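Local structure of N-alpha-acetyltransferase 35, NatC auxiliary subunit (Saccharomyces cerevisiae, 6YGA) at residues B[89-94]-B[266-271]; B[95-100]-B[153-158]; B[108-113]-B[177-182]; B[116-121]-B[274-279]; B[122-127]-B[184-189]. The protein serves as the auxiliary subunit of the NatC N-terminal acetyltransferase, which acetylates the N-terminal methionine of the L-A virus Gag protein. All coordinates share one frame; numbering follows the deposited sequence.

Interaction 1: B[89-94]-B[266-271]; sequences VAAIAD and LSPPKG
A91 and L266 bury the most surface here, and I92 adds a second patch. The CB of A91 points at the loop 266-271 and meets the backbone at S267 and P268. It lies 3.6 Å from P268 N. The short side chain lets the loop come close: the CA atoms of A91 and P268 are only 4.9 Å apart. In L266, chi1 -68° places CG anti to the carbonyl carbon, and the two methyls branching from it meet different partners. L266 CD2 rests on A91, 3.7 Å from A91 CA. L266 CD1 reaches the carboxylate of D94 in a van der Waals contact, 3.6 Å from D94 OD2. D94 OD1 is hydrogen-bonded to Y297 OH, and D94 OD2 pairs with R98 in a salt bridge. Next along the loop, P269 crosses I92 at about a right angle. P269 CD sits 3.6 Å from I92 CG1, and the P268 ring packs beside A91. Helix 215-231 touches L266 through M219, and helix 142-167 touches I92 through L148. An irregular, proline-rich loop between helices 245-260 and 276-280 thus covers a face of helix 85-104 formed by A91, I92 and D94.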
# COMPACT_ATOMS: atom_id res chain seq x y z
N VAL B 89 33.42 -15.01 -7.66
CA VAL B 89 32.16 -15.70 -7.90
C VAL B 89 31.31 -15.72 -6.63
O VAL B 89 30.09 -15.50 -6.68
CB VAL B 89 32.42 -17.12 -8.43
CG1 VAL B 89 31.21 -18.02 -8.22
CG2 VAL B 89 32.78 -17.07 -9.92
N ALA B 90 31.94 -15.96 -5.48
CA ALA B 90 31.20 -15.93 -4.22
C ALA B 90 30.66 -14.53 -3.93
O ALA B 90 29.55 -14.39 -3.42
CB ALA B 90 32.09 -16.42 -3.08
N ALA B 91 31.44 -13.49 -4.24
CA ALA B 91 30.96 -12.13 -4.02
C ALA B 91 29.83 -11.77 -4.98
O ALA B 91 28.90 -11.06 -4.60
CB ALA B 91 32.11 -11.14 -4.14
N ILE B 92 29.91 -12.25 -6.22
CA ILE B 92 28.84 -12.02 -7.19
C ILE B 92 27.55 -12.68 -6.72
O ILE B 92 26.48 -12.07 -6.71
CB ILE B 92 29.27 -12.52 -8.58
CG1 ILE B 92 30.33 -11.60 -9.19
CG2 ILE B 92 28.07 -12.61 -9.51
CD1 ILE B 92 30.87 -12.10 -10.52
N ALA B 93 27.64 -13.96 -6.32
CA ALA B 93 26.44 -14.66 -5.87
C ALA B 93 25.87 -14.04 -4.61
O ALA B 93 24.65 -13.94 -4.46
CB ALA B 93 26.76 -16.14 -5.64
N ASP B 94 26.74 -13.60 -3.70
CA ASP B 94 26.26 -13.00 -2.45
C ASP B 94 25.46 -11.73 -2.72
O ASP B 94 24.36 -11.56 -2.19
CB ASP B 94 27.44 -12.70 -1.53
CG ASP B 94 27.08 -11.72 -0.44
OD1 ASP B 94 26.23 -12.06 0.41
OD2 ASP B 94 27.64 -10.61 -0.44
N LEU B 266 34.16 -9.03 1.05
CA LEU B 266 33.73 -9.40 -0.29
C LEU B 266 33.75 -8.19 -1.21
O LEU B 266 33.23 -7.12 -0.84
CB LEU B 266 32.33 -10.00 -0.27
CG LEU B 266 32.17 -11.34 0.42
CD1 LEU B 266 30.79 -11.44 1.03
CD2 LEU B 266 32.40 -12.47 -0.58
N SER B 267 34.31 -8.36 -2.40
CA SER B 267 34.31 -7.32 -3.42
C SER B 267 33.99 -7.93 -4.77
O SER B 267 34.84 -8.61 -5.37
CB SER B 267 35.67 -6.60 -3.47
OG SER B 267 35.84 -5.77 -2.34
N PRO B 268 32.77 -7.75 -5.28
CA PRO B 268 32.47 -8.21 -6.63
C PRO B 268 33.31 -7.46 -7.64
O PRO B 268 33.77 -6.33 -7.38
CB PRO B 268 30.98 -7.88 -6.79
CG PRO B 268 30.45 -7.76 -5.40
CD PRO B 268 31.58 -7.20 -4.60
N PRO B 269 33.55 -8.05 -8.81
CA PRO B 269 34.25 -7.32 -9.87
C PRO B 269 33.52 -6.03 -10.21
O PRO B 269 32.29 -5.99 -10.29
CB PRO B 269 34.24 -8.30 -11.05
CG PRO B 269 34.11 -9.63 -10.42
CD PRO B 269 33.25 -9.43 -9.21
N LYS B 270 34.30 -4.96 -10.37
CA LYS B 270 33.73 -3.65 -10.66
C LYS B 270 32.97 -3.68 -11.99
O LYS B 270 33.48 -4.16 -13.00
CB LYS B 270 34.83 -2.60 -10.69
CG LYS B 270 35.40 -2.27 -9.31
CD LYS B 270 36.31 -1.06 -9.36
CE LYS B 270 36.84 -0.70 -7.98
NZ LYS B 270 37.75 0.48 -8.04
N GLY B 271 31.75 -3.16 -11.97
CA GLY B 271 30.89 -3.18 -13.14
C GLY B 271 30.00 -4.39 -13.25
O GLY B 271 29.20 -4.47 -14.19

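Interaction 2: B[95-100]-B[153-158]; sequences RLLRCV and LGVCYL
Two nearly parallel helices of an all-helical region, 85-104 and 142-167, meet here through their side-chain tips. The axes of the short segments run 11° apart and stay 11.3 Å from each other at closest approach. That spacing is wide, so the backbones do not touch and branched residues span the gap. The interaction is entirely apolar across the two segments. V155 is the central residue and carries the largest buried surface. Its CG1 is anti to the backbone N (chi1 176°) and its CG2 is anti to the carbonyl carbon, so the two methyls part toward different partners. CG2 goes to L96, while CG1 goes to V100. L97 adds a looser touch from the flank; it also packs on I223, I226 and I227 of helix 215-231. The contact is buried. Helix 118-129 lies against both partners, with T120 on L96 and with L123 and L124 on C156. The side chains reach toward each other tip to tip. L96 CD2 lies 3.6 Å from V155 CG2. V100 CG2 lies 3.9 Å from V155 CG1. One turn further on, the other methyl of V100 is used, and V100 CG1 stands 3.8 Å from L158 CD2.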
# COMPACT_ATOMS: atom_id res chain seq x y z
N ARG B 95 26.00 -10.83 -3.54
CA ARG B 95 25.30 -9.57 -3.80
C ARG B 95 23.99 -9.82 -4.54
O ARG B 95 23.00 -9.12 -4.31
CB ARG B 95 26.20 -8.62 -4.59
CG ARG B 95 25.49 -7.38 -5.10
CD ARG B 95 26.44 -6.22 -5.27
NE ARG B 95 25.74 -5.05 -5.80
CZ ARG B 95 26.27 -3.83 -5.86
NH1 ARG B 95 27.50 -3.61 -5.43
NH2 ARG B 95 25.55 -2.83 -6.35
N LEU B 96 23.96 -10.81 -5.43
CA LEU B 96 22.72 -11.14 -6.13
C LEU B 96 21.64 -11.59 -5.16
O LEU B 96 20.47 -11.20 -5.30
CB LEU B 96 22.99 -12.20 -7.19
CG LEU B 96 21.76 -12.68 -7.97
CD1 LEU B 96 21.15 -11.55 -8.78
CD2 LEU B 96 22.13 -13.85 -8.87
N LEU B 97 22.00 -12.41 -4.16
CA LEU B 97 21.03 -12.84 -3.17
C LEU B 97 20.55 -11.66 -2.32
O LEU B 97 19.36 -11.58 -1.98
CB LEU B 97 21.61 -13.93 -2.28
CG LEU B 97 21.64 -15.34 -2.87
CD1 LEU B 97 22.04 -16.36 -1.82
CD2 LEU B 97 20.29 -15.68 -3.48
N ARG B 98 21.45 -10.75 -1.96
CA ARG B 98 21.01 -9.57 -1.21
C ARG B 98 20.24 -8.61 -2.11
O ARG B 98 19.42 -7.83 -1.61
CB ARG B 98 22.21 -8.88 -0.56
CG ARG B 98 22.77 -9.67 0.62
CD ARG B 98 23.97 -9.01 1.27
NE ARG B 98 25.09 -8.85 0.35
CZ ARG B 98 25.57 -7.67 -0.04
NH1 ARG B 98 25.04 -6.55 0.42
NH2 ARG B 98 26.60 -7.62 -0.88
N CYS B 99 20.46 -8.67 -3.43
CA CYS B 99 19.59 -7.94 -4.34
C CYS B 99 18.18 -8.53 -4.33
O CYS B 99 17.19 -7.79 -4.44
CB CYS B 99 20.17 -7.97 -5.76
SG CYS B 99 21.51 -6.79 -6.06
N VAL B 100 18.07 -9.85 -4.18
CA VAL B 100 16.75 -10.48 -4.06
C VAL B 100 16.03 -9.97 -2.82
O VAL B 100 14.83 -9.67 -2.86
CB VAL B 100 16.90 -12.01 -4.04
CG1 VAL B 100 15.56 -12.68 -3.73
CG2 VAL B 100 17.45 -12.51 -5.37
N LEU B 153 20.72 -18.93 -12.99
CA LEU B 153 19.54 -19.65 -13.45
C LEU B 153 18.54 -19.84 -12.31
O LEU B 153 17.33 -19.79 -12.53
CB LEU B 153 19.95 -20.99 -14.05
CG LEU B 153 18.83 -21.80 -14.70
CD1 LEU B 153 18.20 -21.01 -15.84
CD2 LEU B 153 19.36 -23.14 -15.20
N GLY B 154 19.04 -20.07 -11.10
CA GLY B 154 18.14 -20.25 -9.97
C GLY B 154 17.37 -18.99 -9.64
O GLY B 154 16.15 -19.02 -9.43
N VAL B 155 18.07 -17.85 -9.60
CA VAL B 155 17.41 -16.58 -9.33
C VAL B 155 16.46 -16.22 -10.47
O VAL B 155 15.35 -15.71 -10.24
CB VAL B 155 18.46 -15.48 -9.08
CG1 VAL B 155 17.79 -14.13 -8.90
CG2 VAL B 155 19.29 -15.82 -7.86
N CYS B 156 16.86 -16.47 -11.72
CA CYS B 156 15.97 -16.20 -12.84
C CYS B 156 14.73 -17.08 -12.78
O CYS B 156 13.63 -16.65 -13.15
CB CYS B 156 16.70 -16.39 -14.17
SG CYS B 156 17.88 -15.09 -14.60
N TYR B 157 14.88 -18.32 -12.30
CA TYR B 157 13.72 -19.17 -12.08
C TYR B 157 12.83 -18.60 -10.99
O TYR B 157 11.60 -18.71 -11.05
CB TYR B 157 14.15 -20.59 -11.74
CG TYR B 157 13.01 -21.58 -11.72
CD1 TYR B 157 12.63 -22.26 -12.87
CD2 TYR B 157 12.30 -21.83 -10.55
CE1 TYR B 157 11.58 -23.16 -12.87
CE2 TYR B 157 11.25 -22.73 -10.53
CZ TYR B 157 10.90 -23.39 -11.69
OH TYR B 157 9.85 -24.29 -11.68
N LEU B 158 13.44 -17.97 -9.98
CA LEU B 158 12.66 -17.38 -8.89
C LEU B 158 11.80 -16.22 -9.39
O LEU B 158 10.59 -16.17 -9.12
CB LEU B 158 13.59 -16.90 -7.78
CG LEU B 158 12.92 -16.17 -6.61
CD1 LEU B 158 12.10 -17.14 -5.76
CD2 LEU B 158 13.96 -15.45 -5.77

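Interaction 3: B[108-113]-B[177-182]; sequences QTLPTT and LNFNNM
N178 OD1 is the best-held polar atom, gripped by two backbone N-H groups. The first is L110 N across the contact, 2.9 Å from N178 OD1 and nearly straight at 171°. The second is N180 N, 3.3 Å from N178 OD1, two residues on in the same segment. Both donors stand above the plane of the amide carbonyl. The N178 side chain has CG anti to the backbone N (chi1 174°), which carries the amide across to the other loop. It lies alongside T109, and N178 ND2 is 3.6 Å from T109 CG2. Two bonds grip the oxygen; the one from L110 N ties the loops together. A water accepts from N178 N and gives a weak bond to Q108 O, next to the asparagine. L110 and P111 carry most of the packing. L110 CD2 sits over the centre of the F179 ring, 4.1 Å from its centroid, a CH-pi contact. P111 crosses N180 at about a right angle. Its CD and CG both lie near N180 O, with P111 CD 3.3 Å from N180 O. P111 CB also meets the selenium of M182, 4.0 Å from M182 SE. The Q108 CB points away, but Q108 NE2 bonds D106 O and also N147 OD1 of the N-alpha-acetyltransferase 30 chain, so this loop reaches the catalytic subunit. N180 OD1 receives M182 N in the same manner as N178 OD1 receives N180 N. The segment 177-182 thus holds two successive Asx turns, set against a type I beta turn from L110 to T113.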
# COMPACT_ATOMS: atom_id res chain seq x y z
N GLN B 108 12.30 -2.64 -3.30
CA GLN B 108 13.04 -1.94 -4.33
C GLN B 108 12.64 -2.46 -5.71
O GLN B 108 12.08 -3.55 -5.85
CB GLN B 108 14.55 -2.07 -4.13
CG GLN B 108 15.05 -1.40 -2.87
CD GLN B 108 14.47 -0.01 -2.68
OE1 GLN B 108 14.76 0.92 -3.44
NE2 GLN B 108 13.64 0.14 -1.65
N THR B 109 12.93 -1.66 -6.73
CA THR B 109 12.52 -2.01 -8.08
C THR B 109 13.35 -3.16 -8.62
O THR B 109 14.52 -3.35 -8.26
CB THR B 109 12.66 -0.80 -9.01
OG1 THR B 109 14.00 -0.30 -8.95
CG2 THR B 109 11.69 0.30 -8.62
N LEU B 110 12.73 -3.94 -9.50
CA LEU B 110 13.44 -5.04 -10.15
C LEU B 110 14.59 -4.56 -11.04
O LEU B 110 15.64 -5.22 -11.02
CB LEU B 110 12.43 -5.89 -10.94
CG LEU B 110 12.91 -7.18 -11.59
CD1 LEU B 110 13.51 -8.12 -10.55
CD2 LEU B 110 11.77 -7.86 -12.33
N PRO B 111 14.48 -3.47 -11.81
CA PRO B 111 15.64 -3.04 -12.60
C PRO B 111 16.86 -2.68 -11.76
O PRO B 111 17.99 -2.80 -12.26
CB PRO B 111 15.11 -1.82 -13.37
CG PRO B 111 13.66 -2.05 -13.47
CD PRO B 111 13.27 -2.70 -12.18
N THR B 112 16.69 -2.25 -10.51
CA THR B 112 17.82 -1.84 -9.69
C THR B 112 18.33 -2.96 -8.78
O THR B 112 19.31 -2.74 -8.05
CB THR B 112 17.46 -0.63 -8.82
OG1 THR B 112 16.34 -0.95 -7.98
CG2 THR B 112 17.11 0.57 -9.70
N THR B 113 17.70 -4.13 -8.81
CA THR B 113 18.13 -5.25 -7.96
C THR B 113 18.57 -6.44 -8.81
O THR B 113 19.75 -6.53 -9.18
CB THR B 113 17.02 -5.66 -6.99
OG1 THR B 113 15.84 -6.04 -7.72
CG2 THR B 113 16.67 -4.51 -6.06
N LEU B 177 4.89 -5.01 -4.44
CA LEU B 177 5.94 -5.72 -5.15
C LEU B 177 6.09 -5.11 -6.54
O LEU B 177 5.10 -5.01 -7.29
CB LEU B 177 5.63 -7.21 -5.24
CG LEU B 177 6.65 -8.12 -5.92
CD1 LEU B 177 8.06 -7.70 -5.57
CD2 LEU B 177 6.39 -9.54 -5.47
N ASN B 178 7.31 -4.72 -6.89
CA ASN B 178 7.63 -4.14 -8.19
C ASN B 178 8.06 -5.25 -9.14
O ASN B 178 8.91 -6.08 -8.80
CB ASN B 178 8.74 -3.10 -8.06
CG ASN B 178 9.21 -2.56 -9.40
OD1 ASN B 178 10.03 -3.19 -10.07
ND2 ASN B 178 8.71 -1.39 -9.79
N PHE B 179 7.47 -5.26 -10.34
CA PHE B 179 7.86 -6.20 -11.37
C PHE B 179 7.96 -5.49 -12.72
O PHE B 179 7.22 -5.76 -13.67
CB PHE B 179 6.89 -7.38 -11.45
CG PHE B 179 7.52 -8.62 -11.99
CD1 PHE B 179 8.16 -9.52 -11.15
CD2 PHE B 179 7.50 -8.89 -13.35
CE1 PHE B 179 8.75 -10.66 -11.65
CE2 PHE B 179 8.09 -10.03 -13.86
CZ PHE B 179 8.72 -10.91 -13.01
N ASN B 180 8.89 -4.55 -12.81
CA ASN B 180 9.27 -3.95 -14.10
C ASN B 180 10.43 -4.77 -14.63
O ASN B 180 11.60 -4.50 -14.32
CB ASN B 180 9.63 -2.48 -13.93
CG ASN B 180 10.09 -1.85 -15.24
OD1 ASN B 180 9.85 -2.38 -16.32
ND2 ASN B 180 10.74 -0.70 -15.13
N ASN B 181 10.12 -5.80 -15.42
CA ASN B 181 11.13 -6.67 -16.01
C ASN B 181 11.64 -6.16 -17.36
O ASN B 181 12.33 -6.90 -18.06
CB ASN B 181 10.60 -8.10 -16.15
CG ASN B 181 9.43 -8.19 -17.12
OD1 ASN B 181 8.74 -7.21 -17.38
ND2 ASN B 181 9.20 -9.39 -17.65
N MSE B 182 11.31 -4.92 -17.73
CA MSE B 182 11.83 -4.28 -18.93
C MSE B 182 11.61 -5.08 -20.21
O MSE B 182 12.52 -5.22 -21.03
CB MSE B 182 13.32 -3.98 -18.76
CG MSE B 182 13.60 -3.00 -17.64
SE MSE B 182 15.49 -2.81 -17.24
CE MSE B 182 15.71 -0.95 -17.75
O HOH W 1 9.20 -4.77 -4.75

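Interaction 4: B[116-121]-B[274-279]; sequences SCRYTE and STYIQK
The start of helix 118-129 meets the start of helix 276-280, and a cation-pi stack joins the two helix ends. C117 is the N-cap of the first helix, its SG accepting a weak bond from Y119 N. S274 forms an ST turn at the second, its OG accepting from Y276 N at 3.3 Å. The backbones are linked by one weak bond, from S274 N to S116 O, nearly straight at 167°. R118 does most of the work. Its chain is bent at chi2 and chi3, both near -62°, which folds the guanidinium back over the Y276 ring. The two planes are 2° apart, and R118 CZ is 3.8 Å from the ring centroid. The stack is offset: NH1 lies over the ring toward its rim near CG, while NH2 lies by CE1. Y276 also stacks with H280, so the ring has a second flat partner. S116 OG is held by T113 O, and S116 CB lies 3.6 Å from S274 O. One turn into the helix from R118, E121 crosses I277 obliquely through the aliphatic parts of both. E121 CG, anti to its backbone N, lies 3.6 Å from I277 CD1.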
# COMPACT_ATOMS: atom_id res chain seq x y z
N SER B 116 19.97 -5.48 -12.28
CA SER B 116 21.21 -4.72 -12.30
C SER B 116 22.42 -5.61 -12.58
O SER B 116 23.44 -5.12 -13.06
CB SER B 116 21.40 -3.97 -10.98
OG SER B 116 21.51 -4.87 -9.89
N CYS B 117 22.32 -6.90 -12.28
CA CYS B 117 23.42 -7.82 -12.54
C CYS B 117 23.56 -8.07 -14.04
O CYS B 117 22.58 -8.37 -14.73
CB CYS B 117 23.17 -9.14 -11.81
SG CYS B 117 24.39 -10.44 -12.12
N ARG B 118 24.79 -7.95 -14.55
CA ARG B 118 25.02 -8.19 -15.97
C ARG B 118 24.87 -9.66 -16.35
O ARG B 118 24.62 -9.96 -17.52
CB ARG B 118 26.41 -7.68 -16.37
CG ARG B 118 26.57 -6.18 -16.22
CD ARG B 118 25.61 -5.44 -17.12
NE ARG B 118 25.85 -5.72 -18.53
CZ ARG B 118 26.73 -5.07 -19.28
NH1 ARG B 118 27.46 -4.09 -18.76
NH2 ARG B 118 26.89 -5.40 -20.56
N TYR B 119 25.02 -10.57 -15.38
CA TYR B 119 24.88 -11.99 -15.69
C TYR B 119 23.43 -12.38 -15.89
O TYR B 119 23.10 -13.16 -16.80
CB TYR B 119 25.52 -12.83 -14.59
CG TYR B 119 27.03 -12.69 -14.51
CD1 TYR B 119 27.86 -13.44 -15.33
CD2 TYR B 119 27.61 -11.79 -13.63
CE1 TYR B 119 29.23 -13.32 -15.26
CE2 TYR B 119 28.99 -11.66 -13.55
CZ TYR B 119 29.79 -12.42 -14.38
OH TYR B 119 31.16 -12.30 -14.31
N THR B 120 22.53 -11.85 -15.05
CA THR B 120 21.11 -12.13 -15.22
C THR B 120 20.58 -11.54 -16.52
O THR B 120 19.74 -12.15 -17.19
CB THR B 120 20.31 -11.60 -14.03
OG1 THR B 120 20.39 -10.17 -14.00
CG2 THR B 120 20.86 -12.15 -12.72
N GLU B 121 21.07 -10.35 -16.89
CA GLU B 121 20.72 -9.78 -18.18
C GLU B 121 21.21 -10.66 -19.32
O GLU B 121 20.50 -10.86 -20.31
CB GLU B 121 21.30 -8.37 -18.31
CG GLU B 121 20.66 -7.48 -19.38
CD GLU B 121 21.24 -7.68 -20.76
OE1 GLU B 121 22.25 -8.40 -20.89
OE2 GLU B 121 20.67 -7.12 -21.73
N SER B 274 25.41 -2.65 -12.06
CA SER B 274 25.41 -1.26 -12.49
C SER B 274 24.03 -0.89 -13.01
O SER B 274 23.14 -1.74 -13.13
CB SER B 274 26.48 -1.01 -13.56
OG SER B 274 26.20 -1.74 -14.74
N THR B 275 23.86 0.40 -13.32
CA THR B 275 22.68 0.90 -13.99
C THR B 275 22.80 0.82 -15.51
O THR B 275 22.05 1.50 -16.22
CB THR B 275 22.41 2.35 -13.56
OG1 THR B 275 23.59 3.14 -13.75
CG2 THR B 275 21.99 2.40 -12.10
N TYR B 276 23.73 0.00 -16.01
CA TYR B 276 23.97 -0.10 -17.45
C TYR B 276 22.71 -0.52 -18.20
O TYR B 276 22.42 -0.01 -19.29
CB TYR B 276 25.11 -1.09 -17.71
CG TYR B 276 25.41 -1.38 -19.17
CD1 TYR B 276 24.75 -2.40 -19.85
CD2 TYR B 276 26.37 -0.65 -19.86
CE1 TYR B 276 25.03 -2.67 -21.18
CE2 TYR B 276 26.66 -0.91 -21.19
CZ TYR B 276 25.98 -1.92 -21.84
OH TYR B 276 26.26 -2.19 -23.16
N ILE B 277 21.94 -1.45 -17.62
CA ILE B 277 20.77 -1.97 -18.32
C ILE B 277 19.70 -0.90 -18.47
O ILE B 277 18.93 -0.92 -19.44
CB ILE B 277 20.23 -3.21 -17.59
CG1 ILE B 277 19.17 -3.91 -18.45
CG2 ILE B 277 19.65 -2.84 -16.23
CD1 ILE B 277 18.52 -5.08 -17.76
N GLN B 278 19.62 0.05 -17.53
CA GLN B 278 18.67 1.14 -17.68
C GLN B 278 19.03 2.04 -18.85
O GLN B 278 18.15 2.68 -19.44
CB GLN B 278 18.59 1.96 -16.40
CG GLN B 278 18.27 1.16 -15.15
CD GLN B 278 18.14 2.04 -13.91
OE1 GLN B 278 17.49 3.09 -13.94
NE2 GLN B 278 18.76 1.61 -12.82
N LYS B 279 20.31 2.11 -19.21
CA LYS B 279 20.73 3.08 -20.21
C LYS B 279 20.64 2.52 -21.63
O LYS B 279 20.35 3.28 -22.56
CB LYS B 279 22.16 3.54 -19.90
CG LYS B 279 22.77 4.46 -20.94
CD LYS B 279 24.09 5.05 -20.44
CE LYS B 279 24.68 6.03 -21.44
NZ LYS B 279 25.73 6.90 -20.83

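Interaction 5: B[122-127]-B[184-189]; sequences SLLSSL and FNTFDN
F184 and L124 make the closest apolar contact. L124 CB comes over one face of the F184 ring, toward its rim, 3.5 Å from F184 CE1. The CB lies 3.9 Å from the ring centroid, and this is a CH-pi contact. In L124, chi1 -74° (CG anti to the carbonyl carbon) and chi2 175° place CD1 against the F184 ring and CD2 at the methyl of T186, 3.9 Å from T186 CG2. L127 has the largest buried surface, and it lies against T186 and N189. The polar link is at the end of the segment: N189 ND2 gives a hydrogen bond to L127 O, 2.9 Å long. The donor approaches nearly along the C=O axis, but the bond is bent at 139° at the hydrogen. N189 CG is anti to its carbonyl carbon, which brings the amide to the helix. Outside the two segments, R281 makes a cation-pi contact with F184, and L115 and C156 also pack on L124. Two bonds within the loop help to shape it. N185 OD1 accepts from F187 N, and N189 N bonds T186 O. Thus an Asx turn leads into a type II' beta turn, T186 to N189, against helix 118-129.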
# COMPACT_ATOMS: atom_id res chain seq x y z
N SER B 122 22.42 -11.20 -19.19
CA SER B 122 22.99 -12.03 -20.25
C SER B 122 22.20 -13.32 -20.43
O SER B 122 21.89 -13.72 -21.55
CB SER B 122 24.46 -12.31 -19.96
OG SER B 122 25.08 -13.00 -21.03
N LEU B 123 21.87 -13.99 -19.32
CA LEU B 123 21.11 -15.23 -19.40
C LEU B 123 19.71 -15.00 -19.95
O LEU B 123 19.25 -15.74 -20.82
CB LEU B 123 21.05 -15.90 -18.02
CG LEU B 123 20.09 -17.09 -17.86
CD1 LEU B 123 20.37 -18.17 -18.90
CD2 LEU B 123 20.17 -17.66 -16.46
N LEU B 124 19.02 -13.97 -19.45
CA LEU B 124 17.67 -13.70 -19.93
C LEU B 124 17.66 -13.33 -21.41
O LEU B 124 16.68 -13.62 -22.11
CB LEU B 124 17.03 -12.58 -19.10
CG LEU B 124 16.58 -12.94 -17.69
CD1 LEU B 124 16.07 -11.72 -16.94
CD2 LEU B 124 15.51 -14.03 -17.73
N SER B 125 18.73 -12.71 -21.91
CA SER B 125 18.77 -12.32 -23.31
C SER B 125 18.92 -13.53 -24.23
O SER B 125 18.28 -13.61 -25.28
CB SER B 125 19.91 -11.32 -23.55
OG SER B 125 19.63 -10.08 -22.94
N SER B 126 19.78 -14.49 -23.85
CA SER B 126 19.90 -15.71 -24.64
C SER B 126 18.66 -16.58 -24.50
O SER B 126 18.29 -17.29 -25.44
CB SER B 126 21.14 -16.49 -24.23
OG SER B 126 20.92 -17.21 -23.02
N LEU B 127 18.00 -16.54 -23.33
CA LEU B 127 16.81 -17.35 -23.12
C LEU B 127 15.64 -16.85 -23.95
O LEU B 127 14.76 -17.64 -24.31
CB LEU B 127 16.45 -17.36 -21.63
CG LEU B 127 15.98 -18.68 -21.01
CD1 LEU B 127 16.79 -19.84 -21.56
CD2 LEU B 127 16.12 -18.60 -19.50
N PHE B 184 11.02 -8.32 -20.71
CA PHE B 184 11.54 -9.68 -20.80
C PHE B 184 10.40 -10.69 -20.84
O PHE B 184 9.55 -10.71 -19.94
CB PHE B 184 12.48 -9.98 -19.63
CG PHE B 184 13.91 -9.64 -19.89
CD1 PHE B 184 14.62 -10.29 -20.89
CD2 PHE B 184 14.56 -8.68 -19.14
CE1 PHE B 184 15.94 -9.98 -21.14
CE2 PHE B 184 15.88 -8.36 -19.38
CZ PHE B 184 16.58 -9.02 -20.38
N ASN B 185 10.38 -11.51 -21.88
CA ASN B 185 9.42 -12.61 -22.02
C ASN B 185 10.20 -13.82 -22.50
O ASN B 185 10.70 -13.83 -23.63
CB ASN B 185 8.29 -12.25 -22.99
CG ASN B 185 7.13 -13.23 -22.94
OD1 ASN B 185 7.25 -14.34 -22.41
ND2 ASN B 185 5.99 -12.83 -23.50
N THR B 186 10.31 -14.85 -21.65
CA THR B 186 11.09 -16.04 -21.95
C THR B 186 10.26 -17.16 -22.55
O THR B 186 10.82 -18.20 -22.91
CB THR B 186 11.79 -16.54 -20.68
OG1 THR B 186 10.85 -16.67 -19.62
CG2 THR B 186 12.90 -15.57 -20.26
N PHE B 187 8.95 -16.97 -22.69
CA PHE B 187 8.03 -17.96 -23.27
C PHE B 187 8.21 -19.27 -22.50
O PHE B 187 8.21 -19.25 -21.26
CB PHE B 187 8.25 -18.06 -24.78
CG PHE B 187 8.41 -16.73 -25.47
CD1 PHE B 187 7.32 -15.94 -25.77
CD2 PHE B 187 9.67 -16.28 -25.84
CE1 PHE B 187 7.47 -14.72 -26.41
CE2 PHE B 187 9.84 -15.07 -26.48
CZ PHE B 187 8.74 -14.29 -26.77
N ASP B 188 8.36 -20.40 -23.18
CA ASP B 188 8.64 -21.69 -22.55
C ASP B 188 10.13 -22.02 -22.57
O ASP B 188 10.50 -23.16 -22.28
CB ASP B 188 7.84 -22.79 -23.26
CG ASP B 188 7.76 -24.07 -22.46
OD1 ASP B 188 8.06 -24.05 -21.24
OD2 ASP B 188 7.41 -25.11 -23.05
N ASN B 189 10.98 -21.06 -22.92
CA ASN B 189 12.40 -21.37 -23.10
C ASN B 189 13.10 -21.60 -21.76
O ASN B 189 14.04 -22.41 -21.70
CB ASN B 189 13.09 -20.25 -23.87
CG ASN B 189 12.56 -20.09 -25.28
OD1 ASN B 189 12.09 -21.05 -25.89
ND2 ASN B 189 12.64 -18.87 -25.81

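From the N terminus, helix 85-104 comes first. Interaction 1 joins it to the loop 266-271, closing a long loop over 171 residues. Interactions 2, 3 and 5 fall within that span. Interaction 2 joins the next turn of the same helix to helix 142-167. The loop after helix 85-104 makes interaction 3 with 177-182, and its closure crosses that of interaction 2. Helix 118-129 then makes interactions 4 and 5. Interaction 4 reaches helix 276-280, crosses interactions 1, 2 and 3, and encloses interaction 5. Interaction 5 crosses interactions 2 and 3. Y119 packs on I92, linking interactions 1 and 4, and M182 touches Q278, linking interactions 3 and 4. Together they tie four helices and their loops.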